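Local coordinates for SprT-like domain-containing protein Spartan (Homo sapiens, PDB 6MDW), which cleaves proteins covalently cross-linked to DNA during DNA synthesis, as a DNA-dependent zinc metalloprotease whose SprT-like protease and zinc-binding domains make up this chain, at residues Val30-Gln35 / Thr88-Met93; Phe36-Leu41 / His95-Val100. All blocks are in the same frame, centred on the assembly; numbering follows the deposited sequence.

In the fold
Both contacts join the region of helix 25-36 to helix 82-100, which carries zinc ligands. Their segments alternate along the chain: 30-35 and 36-41 follow directly on one another, then come 88-93 and 95-100, after the three-stranded sheet. Contact 1 is helix against helix and buried; contact 2 continues the interface with the loop that follows helix 25-36, and is partly buried. Their centres lie about 8 Å apart. Asn33 links them, its OD1 accepting from Leu41 N at 2.9 Å and its O from Gly39 N at 3.0 Å. The catalytic helix is thus backed along successive turns while its His91 and His95 bind the catalytic zinc ion together with His110.

Contact 1. Residues Val30-Gln35 / Thr88-Met93. With ZN (zinc ion), chain F.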
loop_
_atom_site.group_PDB
_atom_site.type_symbol
_atom_site.label_atom_id
_atom_site.label_comp_id
_atom_site.label_asym_id
_atom_site.label_seq_id
_atom_site.Cartn_x
_atom_site.Cartn_y
_atom_site.Cartn_z
ATOM N N VAL A 30 -3.751 -10.774 -11.079
ATOM C CA VAL A 30 -3.861 -12.196 -11.336
ATOM C C VAL A 30 -2.481 -12.753 -11.708
ATOM O O VAL A 30 -2.025 -13.814 -11.197
ATOM C CB VAL A 30 -4.906 -12.450 -12.435
ATOM C CG1 VAL A 30 -4.786 -13.850 -13.024
ATOM C CG2 VAL A 30 -6.308 -12.182 -11.928
ATOM N N GLN A 31 -1.764 -12.035 -12.555
ATOM C CA GLN A 31 -0.456 -12.424 -13.004
ATOM C C GLN A 31 0.494 -12.549 -11.807
ATOM O O GLN A 31 1.197 -13.540 -11.629
ATOM C CB GLN A 31 0.099 -11.443 -14.029
ATOM C CG GLN A 31 1.499 -11.776 -14.519
ATOM C CD GLN A 31 2.178 -10.657 -15.273
ATOM O OE1 GLN A 31 1.542 -9.717 -15.753
ATOM N NE2 GLN A 31 3.490 -10.733 -15.374
ATOM N N PHE A 32 0.499 -11.538 -10.929
ATOM C CA PHE A 32 1.484 -11.504 -9.857
ATOM C C PHE A 32 1.153 -12.501 -8.756
ATOM O O PHE A 32 2.052 -13.063 -8.149
ATOM C CB PHE A 32 1.637 -10.077 -9.318
ATOM C CG PHE A 32 2.140 -9.057 -10.307
ATOM C CD1 PHE A 32 2.800 -9.416 -11.479
ATOM C CD2 PHE A 32 1.956 -7.714 -10.057
ATOM C CE1 PHE A 32 3.299 -8.460 -12.351
ATOM C CE2 PHE A 32 2.460 -6.759 -10.921
ATOM C CZ PHE A 32 3.118 -7.131 -12.074
ATOM N N ASN A 33 -0.131 -12.758 -8.497
ATOM C CA ASN A 33 -0.523 -13.782 -7.558
ATOM C C ASN A 33 0.051 -15.126 -8.015
ATOM O O ASN A 33 0.692 -15.858 -7.225
ATOM C CB ASN A 33 -2.040 -13.839 -7.423
ATOM C CG ASN A 33 -2.489 -14.937 -6.485
ATOM O OD1 ASN A 33 -1.879 -15.153 -5.453
ATOM N ND2 ASN A 33 -3.602 -15.579 -6.816
ATOM N N ASP A 34 -0.072 -15.377 -9.318
ATOM C CA ASP A 34 0.388 -16.650 -9.922
ATOM C C ASP A 34 1.925 -16.720 -9.935
ATOM O O ASP A 34 2.544 -17.759 -9.606
ATOM C CB ASP A 34 -0.167 -16.774 -11.340
ATOM C CG ASP A 34 0.355 -17.970 -12.123
ATOM O OD1 ASP A 34 0.251 -19.075 -11.578
ATOM O OD2 ASP A 34 0.901 -17.757 -13.249
ATOM N N GLN A 35 2.579 -15.650 -10.368
ATOM C CA GLN A 35 4.020 -15.682 -10.643
ATOM C C GLN A 35 4.871 -15.514 -9.383
ATOM O O GLN A 35 5.980 -16.074 -9.359
ATOM C CB GLN A 35 4.405 -14.612 -11.652
ATOM C CG GLN A 35 3.843 -14.903 -13.036
ATOM C CD GLN A 35 4.370 -13.951 -14.071
ATOM O OE1 GLN A 35 4.769 -12.834 -13.778
ATOM N NE2 GLN A 35 4.379 -14.417 -15.314
ATOM N N THR A 88 4.327 -0.396 -6.604
ATOM C CA THR A 88 3.395 -0.093 -5.511
ATOM C C THR A 88 2.502 -1.319 -5.254
ATOM O O THR A 88 2.299 -1.745 -4.116
ATOM C CB THR A 88 2.543 1.158 -5.793
ATOM O OG1 THR A 88 3.436 2.263 -5.990
ATOM C CG2 THR A 88 1.584 1.421 -4.658
ATOM N N LEU A 89 1.973 -1.906 -6.338
ATOM C CA LEU A 89 1.074 -3.047 -6.192
ATOM C C LEU A 89 1.837 -4.193 -5.517
ATOM O O LEU A 89 1.310 -4.842 -4.621
ATOM C CB LEU A 89 0.561 -3.469 -7.569
ATOM C CG LEU A 89 -0.252 -4.770 -7.605
ATOM C CD1 LEU A 89 -1.438 -4.753 -6.679
ATOM C CD2 LEU A 89 -0.688 -5.094 -9.016
ATOM N N LEU A 90 3.078 -4.448 -5.975
ATOM C CA LEU A 90 3.817 -5.616 -5.443
ATOM C C LEU A 90 4.118 -5.395 -3.957
ATOM O O LEU A 90 4.052 -6.323 -3.164
ATOM C CB LEU A 90 5.069 -5.867 -6.278
ATOM C CG LEU A 90 4.815 -6.535 -7.617
ATOM C CD1 LEU A 90 6.059 -6.461 -8.463
ATOM C CD2 LEU A 90 4.306 -7.963 -7.449
ATOM N N HIS A 91 4.457 -4.149 -3.575
ATOM C CA HIS A 91 4.669 -3.815 -2.177
ATOM C C HIS A 91 3.433 -4.161 -1.337
ATOM O O HIS A 91 3.531 -4.837 -0.321
ATOM C CB HIS A 91 5.043 -2.332 -2.057
ATOM C CG HIS A 91 5.257 -1.826 -0.672
ATOM N ND1 HIS A 91 6.489 -1.326 -0.251
ATOM C CD2 HIS A 91 4.414 -1.697 0.384
ATOM C CE1 HIS A 91 6.372 -0.942 1.013
ATOM N NE2 HIS A 91 5.119 -1.169 1.435
ATOM N N GLU A 92 2.262 -3.712 -1.795
ATOM C CA GLU A 92 1.035 -3.998 -1.079
ATOM C C GLU A 92 0.747 -5.504 -1.036
ATOM O O GLU A 92 0.273 -6.019 -0.036
ATOM C CB GLU A 92 -0.170 -3.273 -1.690
ATOM C CG GLU A 92 -0.040 -1.756 -1.691
ATOM C CD GLU A 92 0.310 -1.160 -0.351
ATOM O OE1 GLU A 92 -0.097 -1.681 0.711
ATOM O OE2 GLU A 92 1.047 -0.139 -0.374
ATOM N N MET A 93 1.028 -6.208 -2.138
ATOM C CA MET A 93 0.782 -7.661 -2.151
ATOM C C MET A 93 1.674 -8.413 -1.165
ATOM O O MET A 93 1.241 -9.448 -0.630
ATOM C CB MET A 93 0.943 -8.183 -3.576
ATOM C CG MET A 93 -0.179 -7.706 -4.521
ATOM S SD MET A 93 0.002 -8.272 -6.244
ATOM C CE MET A 93 -0.459 -9.996 -6.057
HETATM ZN ZN ZN F . 4.411 -0.755 3.294
#
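The ring of Phe32 has the sulphur SD of Met93 at its edge, near the ring plane, while the CD2 methyls of Leu89 and Leu90 come at it obliquely. Leu90 is the nearer of the two leucines, its CD2 lying 3.5 Å from Phe32 CD2, and the two side chains cross at about a right angle. Leu89 CD2 approaches the same ring atom, Phe32 CD2, at 3.9 Å. Phe32 CG stands anti to its carbonyl carbon (chi1 -62°), and the side chain leaves its helix toward helix 82-100. Met93 bends at chi3 (74°), which places CE 3.7 Å from the backbone N of Asn33; the same methyl is 3.9 Å from Phe32 CB. The packing is apolar, and the side chains bridge the axes of the two helical segments, 11.2 Å apart at closest approach and crossing at -51°. Leu25 and Leu28 of helix 25-36 also touch Leu89, and Phe29 touches Met93. The imidazole of His91 binds the zinc ion through NE2 at 2.0 Å. Its ND1 is hydrogen-bonded to Thr130 O, which, with the zinc bond, helps to fix the turn of the ring. His110, beyond the helix, is a further zinc ligand. With the active-site Glu92 and the ligand His95 on the same helix, this is the HExxH helix of a zinc metallopeptidase, packed on helix 25-36 of the SprT-like fold.

Contact 2. Residues Phe36-Leu41 / His95-Val100; sequences FFWGQL and HAYLFV. With ZN (zinc ion), chain F.
An aromatic cluster of Phe37, Trp38 and Tyr97 joins the type I' turn Phe37-Gln40 to the last turns of the zinc-binding helix. Tyr97 is its centre. With CG anti to the backbone N (chi1 -176°), its side chain heads for the loop, where the hydroxyl donates a hydrogen bond to Gln40 OE1 at 2.7 Å. The donor stands 40° out of the plane of the Gln40 side-chain carbonyl, whereas OE1 itself lies in the plane of the tyrosine ring, at its edge; amide and ring are almost perpendicular, 83° apart. The side chains of Trp38 and Tyr97 cross at about a right angle, with their rings oblique, and Trp38 CZ3 comes to 3.4 Å from Tyr97 OH. Nearer the helix, Phe37 CD1 approaches Tyr97 CD1 at 3.8 Å, these rings also oblique. Leu41 CD2, in the conformer given, lies 3.8 Å from Tyr97 CA, and the same methyl reaches Val100 CG2. Val100 CG1 rests against the backbone O of Gln40 at 3.6 Å. Gln40 N bonds Phe37 O at 2.9 Å and closes the turn that carries Trp38 and Gln40. An alanine in place of Tyr97 would probably leave Gln40 OE1 without this donor, its amide freer to turn, and open a gap beside Trp38, though the contact of CB with Phe37 would remain. His95 NE2 binds the zinc ion at 2.1 Å. Helix 112-125 flanks the cluster: Ile121 touches Phe37, and Arg120 touches Trp38. Facing strand 57-61, His95 packs on Cys59 and Tyr61.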
loop_
_atom_site.group_PDB
_atom_site.type_symbol
_atom_site.label_atom_id
_atom_site.label_comp_id
_atom_site.label_asym_id
_atom_site.label_seq_id
_atom_site.Cartn_x
_atom_site.Cartn_y
_atom_site.Cartn_z
ATOM N N PHE A 36 4.392 -14.762 -8.372
ATOM C CA PHE A 36 5.223 -14.353 -7.268
ATOM C C PHE A 36 4.679 -14.755 -5.908
ATOM O O PHE A 36 5.465 -14.670 -4.956
ATOM C CB PHE A 36 5.471 -12.837 -7.299
ATOM C CG PHE A 36 6.045 -12.392 -8.616
ATOM C CD1 PHE A 36 7.213 -12.971 -9.093
ATOM C CD2 PHE A 36 5.399 -11.444 -9.391
ATOM C CE1 PHE A 36 7.711 -12.632 -10.338
ATOM C CE2 PHE A 36 5.912 -11.101 -10.632
ATOM C CZ PHE A 36 7.055 -11.708 -11.100
ATOM N N PHE A 37 3.413 -15.186 -5.765
ATOM C CA PHE A 37 2.826 -15.453 -4.461
ATOM C C PHE A 37 2.159 -16.822 -4.401
ATOM O O PHE A 37 1.374 -17.080 -3.527
ATOM C CB PHE A 37 1.833 -14.345 -4.061
ATOM C CG PHE A 37 2.513 -13.009 -3.884
ATOM C CD1 PHE A 37 3.229 -12.746 -2.731
ATOM C CD2 PHE A 37 2.524 -12.093 -4.909
ATOM C CE1 PHE A 37 3.887 -11.533 -2.561
ATOM C CE2 PHE A 37 3.152 -10.869 -4.729
ATOM C CZ PHE A 37 3.832 -10.595 -3.567
ATOM N N TRP A 38 2.593 -17.703 -5.308
ATOM C CA TRP A 38 2.244 -19.153 -5.302
ATOM C C TRP A 38 0.721 -19.379 -5.306
ATOM O O TRP A 38 0.221 -20.396 -4.798
ATOM C CB TRP A 38 2.926 -19.838 -4.116
ATOM C CG TRP A 38 4.394 -19.584 -4.033
ATOM C CD1 TRP A 38 5.368 -20.201 -4.757
ATOM C CD2 TRP A 38 5.062 -18.610 -3.210
ATOM N NE1 TRP A 38 6.593 -19.695 -4.427
ATOM C CE2 TRP A 38 6.436 -18.726 -3.470
ATOM C CE3 TRP A 38 4.633 -17.693 -2.244
ATOM C CZ2 TRP A 38 7.397 -17.966 -2.804
ATOM C CZ3 TRP A 38 5.573 -16.921 -1.599
ATOM C CH2 TRP A 38 6.938 -17.058 -1.878
ATOM N N GLY A 39 -0.052 -18.417 -5.839
ATOM C CA GLY A 39 -1.503 -18.513 -5.911
ATOM C C GLY A 39 -2.202 -18.184 -4.600
ATOM O O GLY A 39 -3.438 -18.241 -4.531
ATOM N N GLN A 40 -1.470 -17.828 -3.542
ATOM C CA GLN A 40 -2.018 -17.758 -2.203
ATOM C C GLN A 40 -2.886 -16.515 -1.918
ATOM O O GLN A 40 -3.503 -16.467 -0.869
ATOM C CB GLN A 40 -0.898 -17.852 -1.178
ATOM C CG GLN A 40 -0.277 -19.245 -1.142
ATOM C CD GLN A 40 0.735 -19.379 -0.039
ATOM O OE1 GLN A 40 1.924 -19.401 -0.301
ATOM N NE2 GLN A 40 0.269 -19.505 1.202
ATOM N N LEU A 41 -3.039 -15.595 -2.866
ATOM C CA LEU A 41 -3.783 -14.343 -2.559
ATOM C C LEU A 41 -5.227 -14.390 -3.073
ATOM O O LEU A 41 -5.796 -13.357 -3.385
ATOM C CB LEU A 41 -3.018 -13.171 -3.171
ATOM C CG LEU A 41 -1.581 -13.008 -2.668
ATOM C CD1 LEU A 41 -0.945 -11.745 -3.233
ATOM C CD2 LEU A 41 -1.526 -12.994 -1.144
ATOM N N HIS A 95 2.588 -7.141 1.808
ATOM C CA HIS A 95 1.843 -6.961 3.068
ATOM C C HIS A 95 0.657 -7.926 3.113
ATOM O O HIS A 95 0.370 -8.542 4.153
ATOM C CB HIS A 95 1.339 -5.521 3.199
ATOM C CG HIS A 95 2.380 -4.493 3.528
ATOM N ND1 HIS A 95 3.294 -4.608 4.571
ATOM C CD2 HIS A 95 2.612 -3.294 2.949
ATOM C CE1 HIS A 95 4.044 -3.505 4.581
ATOM N NE2 HIS A 95 3.658 -2.691 3.588
ATOM N N ALA A 96 -0.081 -8.023 2.023
ATOM C CA ALA A 96 -1.243 -8.921 1.985
ATOM C C ALA A 96 -0.787 -10.373 2.237
ATOM O O ALA A 96 -1.461 -11.120 2.936
ATOM C CB ALA A 96 -1.950 -8.796 0.670
ATOM N N TYR A 97 0.309 -10.800 1.597
ATOM C CA TYR A 97 0.764 -12.168 1.754
ATOM C C TYR A 97 1.116 -12.463 3.210
ATOM O O TYR A 97 0.790 -13.550 3.717
ATOM C CB TYR A 97 1.979 -12.432 0.863
ATOM C CG TYR A 97 2.439 -13.869 0.923
ATOM C CD1 TYR A 97 1.843 -14.805 0.118
ATOM C CD2 TYR A 97 3.471 -14.268 1.746
ATOM C CE1 TYR A 97 2.229 -16.135 0.143
ATOM C CE2 TYR A 97 3.850 -15.602 1.814
ATOM C CZ TYR A 97 3.243 -16.524 0.983
ATOM O OH TYR A 97 3.607 -17.858 1.048
ATOM N N LEU A 98 1.811 -11.538 3.884
ATOM C CA LEU A 98 2.177 -11.735 5.281
ATOM C C LEU A 98 0.927 -11.802 6.156
ATOM O O LEU A 98 0.890 -12.577 7.104
ATOM C CB LEU A 98 3.162 -10.655 5.729
ATOM C CG LEU A 98 4.505 -10.670 5.010
ATOM C CD1 LEU A 98 5.376 -9.523 5.471
ATOM C CD2 LEU A 98 5.241 -11.977 5.241
ATOM N N PHE A 99 -0.120 -11.056 5.810
ATOM C CA PHE A 99 -1.380 -11.121 6.549
ATOM C C PHE A 99 -2.047 -12.495 6.346
ATOM O O PHE A 99 -2.445 -13.167 7.349
ATOM C CB PHE A 99 -2.321 -9.966 6.165
ATOM C CG PHE A 99 -3.723 -10.163 6.684
ATOM C CD1 PHE A 99 -4.011 -9.911 8.016
ATOM C CD2 PHE A 99 -4.728 -10.641 5.862
ATOM C CE1 PHE A 99 -5.298 -10.096 8.499
ATOM C CE2 PHE A 99 -6.011 -10.832 6.351
ATOM C CZ PHE A 99 -6.284 -10.575 7.669
ATOM N N VAL A 100 -2.205 -12.932 5.093
ATOM C CA VAL A 100 -2.934 -14.151 4.663
ATOM C C VAL A 100 -2.282 -15.369 5.322
ATOM O O VAL A 100 -2.933 -16.388 5.579
ATOM C CB VAL A 100 -2.898 -14.325 3.125
ATOM C CG1 VAL A 100 -3.329 -15.720 2.672
ATOM C CG2 VAL A 100 -3.705 -13.266 2.396
HETATM ZN ZN ZN F . 4.411 -0.755 3.294
#